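Long-range contacts in SalCYP truncation (Salinispora tropica, PDB 7ABB), which belongs to the cytochrome P450 family, predominantly helical heme proteins, and holds a heme c group in a pocket inside the chain: residues T240-L251 and Q351-H360; R57-S65 and I79-T87. One frame throughout, in Å; residues are numbered along the deposited sequence.

Contact 1 (T240-L251 and Q351-H360); sequences TVNHMANGIQHL and QILTAWEEWH. With HEC (heme c), chain B.
Apolar packing begins where Met244 meets Ala355 and Ile352. The Met244 chain bends at its last torsion (chi3 60°), which brings CE down onto Ala355 CB at 3.5 Å, a close methyl-to-methyl contact that a side chain as short as alanine's allows. Met244 CG meanwhile lies 3.9 Å from Ile352 CG1, and the far end of Ile352 turns to the base of His243. Farther along, Ile248 lays CD1 over one face of Trp359, 4.0 Å from the centroid of its five-membered ring, a CH-pi contact.

The helices belong to the P450 fold: 238-253 corresponds to the C-terminal half of the I-helix and 345-362 to the L-helix, and their segments cross at -41° with axes 10.0 Å apart.

Polar contact is slight. The indole edge of Trp356 points at helix 238-253, and NE1 gives Met244 O, in the ring plane, a weak hydrogen bond of 3.4 Å (142°). Gly247, lacking a side chain, lets Trp356 CZ2 approach its CA to 3.7 Å. On the other helix, His360 ND1 donates to Trp356 O at 2.8 Å.

The heme is met at the N-terminal end of 240-251, where His243 CD2 lies 3.2 Å from heme CBB.

Contact 2 (R57-S65 and I79-T87); sequences RDEDTFSVS and IPLTIQGRT. With HEC (heme c), chain B.
One glutamine side chain does most of the joining: Gln84 reaches across to Glu59 and Val64 and meets backbone with both ends of its amide, firmly only through the oxygen. In P450 terms it ties the residues flanking strand 62-63, at an edge of the mixed sheet, to the turn leading into helix 86-95, the counterpart of helix C. Val64 N donates to Gln84 OE1 at 2.8 Å and nearly straight (168°), while NE2 makes a weak bond of 3.4 Å to Glu59 O; water 1, donating to Glu59 O and held weakly by Gln84 NE2, bridges the same two groups. A glutamine suits this place because its amide can accept from one peptide and donate to another. Its CG sits between the backbone N and the carbonyl carbon (chi1 70°), and the chain then runs extended, sliding past Glu59 in the opposite direction with amide and carboxylate planes almost parallel.

Val64 packs its CG2 methyl against the aliphatic part of Gln84, 3.8 Å from CB. Ser63 shapes the backbone beside it: its OG accepts from Ser65 N at 3.0 Å, an ST turn. Gly85, at the N-cap position of helix 86-95, has a positive phi (91°) that suits a residue without a side chain. Water 2 joins its N, 3.2 Å away, to Glu59 OE1, at 2.6 Å; the other carboxylate oxygen has a weak bond from His340. At the heme side, the cis-bonded Pro80 and the next residue line a propionate: Pro80 CG is 3.7 Å from heme CGD, and Leu81 CD1 lies 3.9 Å from heme CAD.

In the fold
Followed from the N terminus, the chain reaches contact 2 first. There 57-65 and 79-87 close a short loop of 13 residues, much of it not modelled, tying the edge of the mixed sheet to the start of helix 86-95. Contact 1 opens only much later and closes a far larger loop of 99 residues between helices 238-253 and 345-362. The two are in series, neither nesting nor crossing. They lie on opposite sides of the chain's centre, their own centres 32 Å apart and their nearest atoms about 14 Å apart, with the heme as common neighbour: contact 2 borders a propionate, contact 1 the CAB-CBB substituent on the opposite pyrrole.

Contact 1 (T240-L251 and Q351-H360)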
loop_
_atom_site.group_PDB
_atom_site.type_symbol
_atom_site.label_atom_id
_atom_site.label_comp_id
_atom_site.label_asym_id
_atom_site.label_seq_id
_atom_site.Cartn_x
_atom_site.Cartn_y
_atom_site.Cartn_z
ATOM N N THR A 240 -2.171 -2.808 2.018
ATOM C CA THR A 240 -1.770 -3.674 3.127
ATOM C C THR A 240 -2.475 -5.020 3.034
ATOM O O THR A 240 -1.835 -6.069 3.159
ATOM C CB THR A 240 -2.062 -2.999 4.477
ATOM O OG1 THR A 240 -1.461 -1.696 4.489
ATOM C CG2 THR A 240 -1.485 -3.794 5.625
ATOM N N VAL A 241 -3.792 -5.005 2.803
ATOM C CA VAL A 241 -4.554 -6.244 2.673
ATOM C C VAL A 241 -3.972 -7.092 1.552
ATOM O O VAL A 241 -3.790 -8.303 1.709
ATOM C CB VAL A 241 -6.044 -5.944 2.419
ATOM C CG1 VAL A 241 -6.799 -7.229 1.984
ATOM C CG2 VAL A 241 -6.688 -5.354 3.641
ATOM N N ASN A 242 -3.682 -6.484 0.395
ATOM C CA ASN A 242 -3.290 -7.314 -0.740
ATOM C C ASN A 242 -1.864 -7.816 -0.607
ATOM O O ASN A 242 -1.567 -8.907 -1.109
ATOM C CB ASN A 242 -3.520 -6.573 -2.049
ATOM C CG ASN A 242 -5.001 -6.336 -2.315
ATOM O OD1 ASN A 242 -5.866 -6.916 -1.635
ATOM N ND2 ASN A 242 -5.306 -5.507 -3.293
ATOM N N HIS A 243 -0.984 -7.083 0.085
ATOM C CA HIS A 243 0.323 -7.637 0.432
ATOM C C HIS A 243 0.186 -8.806 1.403
ATOM O O HIS A 243 0.873 -9.831 1.256
ATOM C CB HIS A 243 1.234 -6.547 1.005
ATOM C CG HIS A 243 2.054 -5.856 -0.037
ATOM N ND1 HIS A 243 3.056 -6.490 -0.745
ATOM C CD2 HIS A 243 2.008 -4.588 -0.508
ATOM C CE1 HIS A 243 3.610 -5.631 -1.580
ATOM N NE2 HIS A 243 2.996 -4.465 -1.452
ATOM N N MET A 244 -0.728 -8.696 2.369
ATOM C CA MET A 244 -0.968 -9.805 3.283
ATOM C C MET A 244 -1.435 -11.027 2.518
ATOM O O MET A 244 -0.994 -12.152 2.786
ATOM C CB MET A 244 -2.017 -9.430 4.328
ATOM C CG MET A 244 -1.523 -8.513 5.408
ATOM S SD MET A 244 -2.836 -8.012 6.550
ATOM C CE MET A 244 -3.307 -9.619 7.164
ATOM N N ALA A 245 -2.333 -10.809 1.561
ATOM C CA ALA A 245 -2.967 -11.906 0.836
ATOM C C ALA A 245 -1.993 -12.573 -0.127
ATOM O O ALA A 245 -1.919 -13.806 -0.198
ATOM C CB ALA A 245 -4.188 -11.379 0.081
ATOM N N ASN A 246 -1.272 -11.786 -0.927
ATOM C CA ASN A 246 -0.338 -12.388 -1.872
ATOM C C ASN A 246 0.781 -13.126 -1.160
ATOM O O ASN A 246 1.242 -14.171 -1.654
ATOM C CB ASN A 246 0.222 -11.306 -2.792
ATOM C CG ASN A 246 -0.706 -10.989 -3.937
ATOM O OD1 ASN A 246 -1.020 -11.860 -4.752
ATOM N ND2 ASN A 246 -1.146 -9.735 -4.015
ATOM N N GLY A 247 1.210 -12.627 0.003
ATOM C CA GLY A 247 2.236 -13.326 0.763
ATOM C C GLY A 247 1.745 -14.656 1.319
ATOM O O GLY A 247 2.413 -15.684 1.169
ATOM N N ILE A 248 0.590 -14.653 1.997
ATOM C CA ILE A 248 0.055 -15.910 2.532
ATOM C C ILE A 248 -0.305 -16.856 1.403
ATOM O O ILE A 248 -0.171 -18.073 1.550
ATOM C CB ILE A 248 -1.146 -15.663 3.467
ATOM C CG1 ILE A 248 -1.331 -16.883 4.368
ATOM C CG2 ILE A 248 -2.403 -15.370 2.709
ATOM C CD1 ILE A 248 -0.318 -16.886 5.511
ATOM N N GLN A 249 -0.764 -16.339 0.262
ATOM C CA GLN A 249 -1.065 -17.231 -0.852
ATOM C C GLN A 249 0.186 -17.967 -1.319
ATOM O O GLN A 249 0.138 -19.175 -1.615
ATOM C CB GLN A 249 -1.698 -16.451 -2.001
ATOM C CG GLN A 249 -2.018 -17.364 -3.171
ATOM C CD GLN A 249 -2.733 -16.698 -4.303
ATOM O OE1 GLN A 249 -3.892 -16.990 -4.575
ATOM N NE2 GLN A 249 -2.021 -15.858 -5.027
ATOM N N HIS A 250 1.315 -17.262 -1.410
ATOM C CA HIS A 250 2.568 -17.914 -1.748
ATOM C C HIS A 250 2.941 -18.986 -0.730
ATOM O O HIS A 250 3.281 -20.118 -1.106
ATOM C CB HIS A 250 3.686 -16.872 -1.848
ATOM C CG HIS A 250 5.028 -17.481 -2.082
ATOM N ND1 HIS A 250 5.611 -17.529 -3.329
ATOM C CD2 HIS A 250 5.912 -18.043 -1.226
ATOM C CE1 HIS A 250 6.786 -18.125 -3.237
ATOM N NE2 HIS A 250 6.999 -18.443 -1.975
ATOM N N LEU A 251 2.916 -18.647 0.568
ATOM C CA LEU A 251 3.255 -19.641 1.584
ATOM C C LEU A 251 2.333 -20.853 1.494
ATOM O O LEU A 251 2.771 -21.995 1.684
ATOM C CB LEU A 251 3.192 -19.010 2.971
ATOM C CG LEU A 251 4.177 -17.859 3.236
ATOM C CD1 LEU A 251 3.915 -17.235 4.611
ATOM C CD2 LEU A 251 5.618 -18.304 3.166
ATOM N N GLN A 351 1.659 -4.382 10.709
ATOM C CA GLN A 351 0.426 -5.147 10.518
ATOM C C GLN A 351 0.681 -6.467 9.799
ATOM O O GLN A 351 0.068 -7.493 10.154
ATOM C CB GLN A 351 -0.585 -4.333 9.729
ATOM C CG GLN A 351 -1.143 -3.151 10.474
ATOM C CD GLN A 351 -2.111 -2.398 9.637
ATOM O OE1 GLN A 351 -3.235 -2.835 9.462
ATOM N NE2 GLN A 351 -1.680 -1.254 9.091
ATOM N N ILE A 352 1.524 -6.454 8.766
ATOM C CA ILE A 352 1.789 -7.666 7.993
ATOM C C ILE A 352 2.519 -8.684 8.850
ATOM O O ILE A 352 2.109 -9.848 8.953
ATOM C CB ILE A 352 2.583 -7.315 6.722
ATOM C CG1 ILE A 352 1.732 -6.487 5.792
ATOM C CG2 ILE A 352 3.024 -8.581 5.989
ATOM C CD1 ILE A 352 2.558 -5.761 4.704
ATOM N N LEU A 353 3.616 -8.274 9.473
ATOM C CA LEU A 353 4.394 -9.195 10.286
ATOM C C LEU A 353 3.554 -9.764 11.420
ATOM O O LEU A 353 3.563 -10.971 11.677
ATOM C CB LEU A 353 5.635 -8.511 10.831
ATOM C CG LEU A 353 6.501 -9.370 11.736
ATOM C CD1 LEU A 353 6.936 -10.654 11.034
ATOM C CD2 LEU A 353 7.704 -8.586 12.211
ATOM N N THR A 354 2.838 -8.901 12.132
ATOM C CA THR A 354 2.054 -9.352 13.280
ATOM C C THR A 354 0.977 -10.334 12.841
ATOM O O THR A 354 0.755 -11.366 13.507
ATOM C CB THR A 354 1.443 -8.148 13.991
ATOM O OG1 THR A 354 2.488 -7.284 14.450
ATOM C CG2 THR A 354 0.656 -8.584 15.179
ATOM N N ALA A 355 0.279 -10.028 11.742
ATOM C CA ALA A 355 -0.771 -10.940 11.280
ATOM C C ALA A 355 -0.185 -12.288 10.930
ATOM O O ALA A 355 -0.743 -13.330 11.299
ATOM C CB ALA A 355 -1.493 -10.375 10.072
ATOM N N TRP A 356 0.932 -12.304 10.212
ATOM C CA TRP A 356 1.504 -13.593 9.841
ATOM C C TRP A 356 2.063 -14.349 11.050
ATOM O O TRP A 356 2.029 -15.591 11.083
ATOM C CB TRP A 356 2.588 -13.411 8.770
ATOM C CG TRP A 356 2.039 -12.978 7.408
ATOM C CD1 TRP A 356 0.739 -12.994 6.994
ATOM C CD2 TRP A 356 2.809 -12.469 6.311
ATOM N NE1 TRP A 356 0.658 -12.527 5.691
ATOM C CE2 TRP A 356 1.912 -12.182 5.264
ATOM C CE3 TRP A 356 4.156 -12.211 6.136
ATOM C CZ2 TRP A 356 2.343 -11.670 4.035
ATOM C CZ3 TRP A 356 4.584 -11.694 4.923
ATOM C CH2 TRP A 356 3.678 -11.434 3.894
ATOM N N GLU A 357 2.588 -13.645 12.050
ATOM C CA GLU A 357 3.011 -14.293 13.284
ATOM C C GLU A 357 1.831 -14.993 13.948
ATOM O O GLU A 357 1.904 -16.175 14.331
ATOM C CB GLU A 357 3.632 -13.256 14.231
ATOM C CG GLU A 357 5.035 -12.799 13.855
ATOM C CD GLU A 357 5.529 -11.645 14.702
ATOM O OE1 GLU A 357 4.688 -10.918 15.276
ATOM O OE2 GLU A 357 6.762 -11.453 14.801
ATOM N N GLU A 358 0.734 -14.257 14.142
ATOM C CA GLU A 358 -0.397 -14.849 14.847
ATOM C C GLU A 358 -1.043 -15.947 14.005
ATOM O O GLU A 358 -1.521 -16.946 14.553
ATOM C CB GLU A 358 -1.414 -13.770 15.236
ATOM C CG GLU A 358 -0.882 -12.757 16.251
ATOM C CD GLU A 358 -0.400 -13.420 17.500
ATOM O OE1 GLU A 358 -1.182 -14.192 18.096
ATOM O OE2 GLU A 358 0.756 -13.182 17.894
ATOM N N TRP A 359 -1.033 -15.793 12.679
ATOM C CA TRP A 359 -1.556 -16.831 11.799
ATOM C C TRP A 359 -0.808 -18.140 12.012
ATOM O O TRP A 359 -1.428 -19.194 12.183
ATOM C CB TRP A 359 -1.458 -16.371 10.338
ATOM C CG TRP A 359 -1.980 -17.396 9.380
ATOM C CD1 TRP A 359 -1.318 -18.504 8.934
ATOM C CD2 TRP A 359 -3.282 -17.431 8.778
ATOM N NE1 TRP A 359 -2.121 -19.213 8.092
ATOM C CE2 TRP A 359 -3.332 -18.587 7.977
ATOM C CE3 TRP A 359 -4.407 -16.611 8.844
ATOM C CZ2 TRP A 359 -4.464 -18.940 7.247
ATOM C CZ3 TRP A 359 -5.538 -16.958 8.123
ATOM C CH2 TRP A 359 -5.546 -18.115 7.314
ATOM N N HIS A 360 0.527 -18.103 12.016
ATOM C CA HIS A 360 1.279 -19.356 12.114
ATOM C C HIS A 360 1.260 -19.967 13.509
ATOM O O HIS A 360 1.502 -21.168 13.670
ATOM C CB HIS A 360 2.701 -19.116 11.621
ATOM C CG HIS A 360 2.776 -18.974 10.137
ATOM N ND1 HIS A 360 2.542 -17.783 9.483
ATOM C CD2 HIS A 360 2.976 -19.901 9.170
ATOM C CE1 HIS A 360 2.646 -17.972 8.178
ATOM N NE2 HIS A 360 2.903 -19.251 7.963
HETATM FE FE HEC B . 1.224 4.190 1.529
HETATM C CHA HEC B . 2.165 7.010 -0.206
HETATM C CHB HEC B . 2.708 2.283 -0.899
HETATM C CHC HEC B . 0.331 1.369 3.261
HETATM C CHD HEC B . -0.561 6.075 3.733
HETATM N NA HEC B . 2.206 4.572 -0.191
HETATM C C1A HEC B . 2.547 5.812 -0.731
HETATM C C2A HEC B . 3.342 5.666 -1.934
HETATM C C3A HEC B . 3.490 4.339 -2.100
HETATM C C4A HEC B . 2.794 3.654 -1.039
HETATM C CMA HEC B . 4.231 3.606 -3.232
HETATM C CAA HEC B . 3.941 6.819 -2.816
HETATM C CBA HEC B . 3.003 7.311 -3.912
HETATM C CGA HEC B . 3.697 8.381 -4.737
HETATM O O1A HEC B . 2.974 8.944 -5.591
HETATM O O2A HEC B . 4.912 8.622 -4.515
HETATM N NB HEC B . 1.418 2.216 1.214
HETATM C C1B HEC B . 2.108 1.622 0.172
HETATM C C2B HEC B . 2.109 0.209 0.407
HETATM C C3B HEC B . 1.475 -0.036 1.569
HETATM C C4B HEC B . 1.011 1.206 2.081
HETATM C CMB HEC B . 2.806 -0.758 -0.570
HETATM C CAB HEC B . 1.145 -1.300 2.320
HETATM C CBB HEC B . 1.887 -2.531 1.914
HETATM N NC HEC B . 0.071 3.810 3.165
HETATM C C1C HEC B . -0.085 2.579 3.759
HETATM C C2C HEC B . -0.797 2.744 4.998
HETATM C C3C HEC B . -1.055 4.061 5.161
HETATM C C4C HEC B . -0.525 4.730 3.995
HETATM C CMC HEC B . -1.139 1.588 5.939
HETATM C CAC HEC B . -1.808 4.816 6.269
HETATM C CBC HEC B . -1.990 4.162 7.639
HETATM N ND HEC B . 0.860 6.146 1.697
HETATM C C1D HEC B . 0.082 6.702 2.714
HETATM C C2D HEC B . 0.075 8.119 2.536
HETATM C C3D HEC B . 0.896 8.437 1.336
HETATM C C4D HEC B . 1.369 7.146 0.885
HETATM C CMD HEC B . -0.674 9.118 3.428
HETATM C CAD HEC B . 1.191 9.816 0.722
HETATM C CBD HEC B . 2.480 10.319 1.324
HETATM C CGD HEC B . 2.878 11.632 0.679
HETATM O O1D HEC B . 3.747 12.336 1.237
HETATM O O2D HEC B . 2.309 11.946 -0.386
#

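Contact 2 (R57-S65 and I79-T87)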
loop_
_atom_site.group_PDB
_atom_site.type_symbol
_atom_site.label_atom_id
_atom_site.label_comp_id
_atom_site.label_asym_id
_atom_site.label_seq_id
_atom_site.Cartn_x
_atom_site.Cartn_y
_atom_site.Cartn_z
ATOM N N ARG A 57 12.897 10.865 -6.744
ATOM C CA ARG A 57 13.720 11.771 -5.953
ATOM C C ARG A 57 13.958 13.127 -6.601
ATOM O O ARG A 57 14.635 13.956 -5.997
ATOM C CB ARG A 57 15.072 11.118 -5.644
ATOM C CG ARG A 57 14.937 9.949 -4.690
ATOM C CD ARG A 57 16.211 9.105 -4.644
ATOM N NE ARG A 57 15.985 7.930 -3.794
ATOM C CZ ARG A 57 16.652 6.784 -3.903
ATOM N NH1 ARG A 57 17.604 6.649 -4.828
ATOM N NH2 ARG A 57 16.369 5.771 -3.093
ATOM N N ASP A 58 13.424 13.382 -7.802
ATOM C CA ASP A 58 13.640 14.657 -8.512
ATOM C C ASP A 58 12.272 15.226 -8.882
ATOM O O ASP A 58 11.818 15.114 -10.017
ATOM C CB ASP A 58 14.510 14.441 -9.726
ATOM C CG ASP A 58 14.774 15.701 -10.499
ATOM O OD1 ASP A 58 14.393 16.783 -10.011
ATOM O OD2 ASP A 58 15.368 15.597 -11.607
ATOM N N GLU A 59 11.623 15.871 -7.916
ATOM C CA GLU A 59 10.308 16.449 -8.169
ATOM C C GLU A 59 10.354 17.693 -9.054
ATOM O O GLU A 59 9.320 18.074 -9.602
ATOM C CB GLU A 59 9.628 16.804 -6.850
ATOM C CG GLU A 59 9.373 15.602 -6.014
ATOM C CD GLU A 59 8.571 15.911 -4.779
ATOM O OE1 GLU A 59 8.684 17.036 -4.230
ATOM O OE2 GLU A 59 7.829 15.006 -4.368
ATOM N N ASP A 60 11.516 18.319 -9.233
ATOM C CA ASP A 60 11.577 19.455 -10.151
ATOM C C ASP A 60 11.499 18.991 -11.602
ATOM O O ASP A 60 11.125 19.767 -12.487
ATOM C CB ASP A 60 12.856 20.264 -9.932
ATOM C CG ASP A 60 12.921 20.934 -8.563
ATOM O OD1 ASP A 60 11.873 21.095 -7.882
ATOM O OD2 ASP A 60 14.043 21.330 -8.188
ATOM N N THR A 61 11.868 17.737 -11.872
ATOM C CA THR A 61 11.747 17.171 -13.208
ATOM C C THR A 61 10.475 16.348 -13.364
ATOM O O THR A 61 9.862 16.356 -14.443
ATOM C CB THR A 61 12.958 16.271 -13.504
ATOM O OG1 THR A 61 14.158 17.044 -13.446
ATOM C CG2 THR A 61 12.857 15.571 -14.860
ATOM N N PHE A 62 10.088 15.636 -12.307
ATOM C CA PHE A 62 8.936 14.736 -12.284
ATOM C C PHE A 62 7.953 15.248 -11.225
ATOM O O PHE A 62 8.041 14.865 -10.058
ATOM C CB PHE A 62 9.377 13.307 -11.978
ATOM C CG PHE A 62 10.260 12.699 -13.035
ATOM C CD1 PHE A 62 9.702 12.097 -14.139
ATOM C CD2 PHE A 62 11.638 12.730 -12.909
ATOM C CE1 PHE A 62 10.515 11.502 -15.102
ATOM C CE2 PHE A 62 12.454 12.138 -13.881
ATOM C CZ PHE A 62 11.880 11.540 -14.966
ATOM N N SER A 63 7.022 16.095 -11.651
ATOM C CA SER A 63 6.110 16.793 -10.754
ATOM C C SER A 63 4.934 15.910 -10.342
ATOM O O SER A 63 4.459 15.070 -11.113
ATOM C CB SER A 63 5.587 18.035 -11.456
ATOM O OG SER A 63 4.630 18.684 -10.636
ATOM N N VAL A 64 4.462 16.117 -9.107
ATOM C CA VAL A 64 3.202 15.505 -8.663
ATOM C C VAL A 64 2.008 16.420 -8.908
ATOM O O VAL A 64 0.860 15.963 -8.825
ATOM C CB VAL A 64 3.198 15.124 -7.166
ATOM C CG1 VAL A 64 4.376 14.200 -6.816
ATOM C CG2 VAL A 64 3.181 16.347 -6.268
ATOM N N SER A 65 2.238 17.702 -9.159
ATOM C CA SER A 65 1.142 18.648 -9.342
ATOM C C SER A 65 0.455 18.445 -10.688
ATOM O O SER A 65 1.021 18.749 -11.738
ATOM C CB SER A 65 1.655 20.084 -9.222
ATOM O OG SER A 65 2.046 20.373 -7.889
ATOM N N ILE A 79 -4.404 15.866 0.099
ATOM C CA ILE A 79 -3.347 16.121 1.078
ATOM C C ILE A 79 -2.884 14.791 1.665
ATOM O O ILE A 79 -3.714 14.063 2.236
ATOM C CB ILE A 79 -3.864 17.037 2.181
ATOM C CG1 ILE A 79 -4.300 18.391 1.608
ATOM C CG2 ILE A 79 -2.812 17.199 3.277
ATOM C CD1 ILE A 79 -3.163 19.276 1.199
ATOM N N PRO A 80 -1.581 14.483 1.642
ATOM C CA PRO A 80 -0.441 15.232 1.092
ATOM C C PRO A 80 0.029 14.751 -0.278
ATOM O O PRO A 80 1.062 15.195 -0.752
ATOM C CB PRO A 80 0.648 14.985 2.124
ATOM C CG PRO A 80 0.371 13.575 2.602
ATOM C CD PRO A 80 -1.128 13.368 2.493
ATOM N N LEU A 81 -0.738 13.851 -0.896
ATOM C CA LEU A 81 -0.264 13.101 -2.057
ATOM C C LEU A 81 0.080 14.004 -3.246
ATOM O O LEU A 81 1.062 13.753 -3.960
ATOM C CB LEU A 81 -1.334 12.079 -2.436
ATOM C CG LEU A 81 -1.017 10.960 -3.425
ATOM C CD1 LEU A 81 0.168 10.098 -2.985
ATOM C CD2 LEU A 81 -2.267 10.111 -3.593
ATOM N N THR A 82 -0.720 15.042 -3.492
ATOM C CA THR A 82 -0.616 15.839 -4.710
ATOM C C THR A 82 -0.044 17.226 -4.465
ATOM O O THR A 82 -0.132 18.091 -5.345
ATOM C CB THR A 82 -1.981 15.963 -5.389
ATOM O OG1 THR A 82 -2.848 16.773 -4.591
ATOM C CG2 THR A 82 -2.607 14.600 -5.578
ATOM N N ILE A 83 0.533 17.469 -3.301
ATOM C CA ILE A 83 1.197 18.741 -3.052
ATOM C C ILE A 83 2.692 18.480 -2.974
ATOM O O ILE A 83 3.137 17.383 -2.635
ATOM C CB ILE A 83 0.672 19.437 -1.784
ATOM C CG1 ILE A 83 0.807 18.510 -0.593
ATOM C CG2 ILE A 83 -0.785 19.839 -1.973
ATOM C CD1 ILE A 83 0.508 19.167 0.720
ATOM N N GLN A 84 3.480 19.480 -3.347
ATOM C CA GLN A 84 4.921 19.307 -3.270
ATOM C C GLN A 84 5.539 20.629 -2.871
ATOM O O GLN A 84 4.886 21.673 -2.873
ATOM C CB GLN A 84 5.533 18.764 -4.586
ATOM C CG GLN A 84 5.536 19.716 -5.777
ATOM C CD GLN A 84 6.163 19.097 -7.052
ATOM O OE1 GLN A 84 5.748 18.045 -7.523
ATOM N NE2 GLN A 84 7.175 19.779 -7.593
ATOM N N GLY A 85 6.802 20.559 -2.497
ATOM C CA GLY A 85 7.532 21.725 -2.062
ATOM C C GLY A 85 7.424 21.915 -0.563
ATOM O O GLY A 85 7.124 20.992 0.197
ATOM N N ARG A 86 7.675 23.146 -0.135
ATOM C CA ARG A 86 7.794 23.393 1.297
ATOM C C ARG A 86 6.503 23.043 2.041
ATOM O O ARG A 86 6.555 22.573 3.182
ATOM C CB ARG A 86 8.202 24.845 1.549
ATOM C CG ARG A 86 7.085 25.836 1.457
ATOM C CD ARG A 86 7.592 27.246 1.769
ATOM N NE ARG A 86 8.413 27.789 0.699
ATOM C CZ ARG A 86 9.690 28.159 0.819
ATOM N NH1 ARG A 86 10.345 28.014 1.968
ATOM N NH2 ARG A 86 10.326 28.681 -0.229
ATOM N N THR A 87 5.337 23.286 1.427
ATOM C CA THR A 87 4.072 22.972 2.102
ATOM C C THR A 87 3.933 21.468 2.293
ATOM O O THR A 87 3.441 21.000 3.332
ATOM C CB THR A 87 2.895 23.525 1.289
ATOM O OG1 THR A 87 2.877 24.970 1.388
ATOM C CG2 THR A 87 1.572 22.981 1.739
HETATM FE FE HEC B . 1.224 4.190 1.529
HETATM C CHA HEC B . 2.165 7.010 -0.206
HETATM C CHB HEC B . 2.708 2.283 -0.899
HETATM C CHC HEC B . 0.331 1.369 3.261
HETATM C CHD HEC B . -0.561 6.075 3.733
HETATM N NA HEC B . 2.206 4.572 -0.191
HETATM C C1A HEC B . 2.547 5.812 -0.731
HETATM C C2A HEC B . 3.342 5.666 -1.934
HETATM C C3A HEC B . 3.490 4.339 -2.100
HETATM C C4A HEC B . 2.794 3.654 -1.039
HETATM C CMA HEC B . 4.231 3.606 -3.232
HETATM C CAA HEC B . 3.941 6.819 -2.816
HETATM C CBA HEC B . 3.003 7.311 -3.912
HETATM C CGA HEC B . 3.697 8.381 -4.737
HETATM O O1A HEC B . 2.974 8.944 -5.591
HETATM O O2A HEC B . 4.912 8.622 -4.515
HETATM N NB HEC B . 1.418 2.216 1.214
HETATM C C1B HEC B . 2.108 1.622 0.172
HETATM C C2B HEC B . 2.109 0.209 0.407
HETATM C C3B HEC B . 1.475 -0.036 1.569
HETATM C C4B HEC B . 1.011 1.206 2.081
HETATM C CMB HEC B . 2.806 -0.758 -0.570
HETATM C CAB HEC B . 1.145 -1.300 2.320
HETATM C CBB HEC B . 1.887 -2.531 1.914
HETATM N NC HEC B . 0.071 3.810 3.165
HETATM C C1C HEC B . -0.085 2.579 3.759
HETATM C C2C HEC B . -0.797 2.744 4.998
HETATM C C3C HEC B . -1.055 4.061 5.161
HETATM C C4C HEC B . -0.525 4.730 3.995
HETATM C CMC HEC B . -1.139 1.588 5.939
HETATM C CAC HEC B . -1.808 4.816 6.269
HETATM C CBC HEC B . -1.990 4.162 7.639
HETATM N ND HEC B . 0.860 6.146 1.697
HETATM C C1D HEC B . 0.082 6.702 2.714
HETATM C C2D HEC B . 0.075 8.119 2.536
HETATM C C3D HEC B . 0.896 8.437 1.336
HETATM C C4D HEC B . 1.369 7.146 0.885
HETATM C CMD HEC B . -0.674 9.118 3.428
HETATM C CAD HEC B . 1.191 9.816 0.722
HETATM C CBD HEC B . 2.480 10.319 1.324
HETATM C CGD HEC B . 2.878 11.632 0.679
HETATM O O1D HEC B . 3.747 12.336 1.237
HETATM O O2D HEC B . 2.309 11.946 -0.386
HETATM O O HOH W 1 8.081 20.517 -10.440
HETATM O O HOH W 2 7.444 17.490 -1.973
#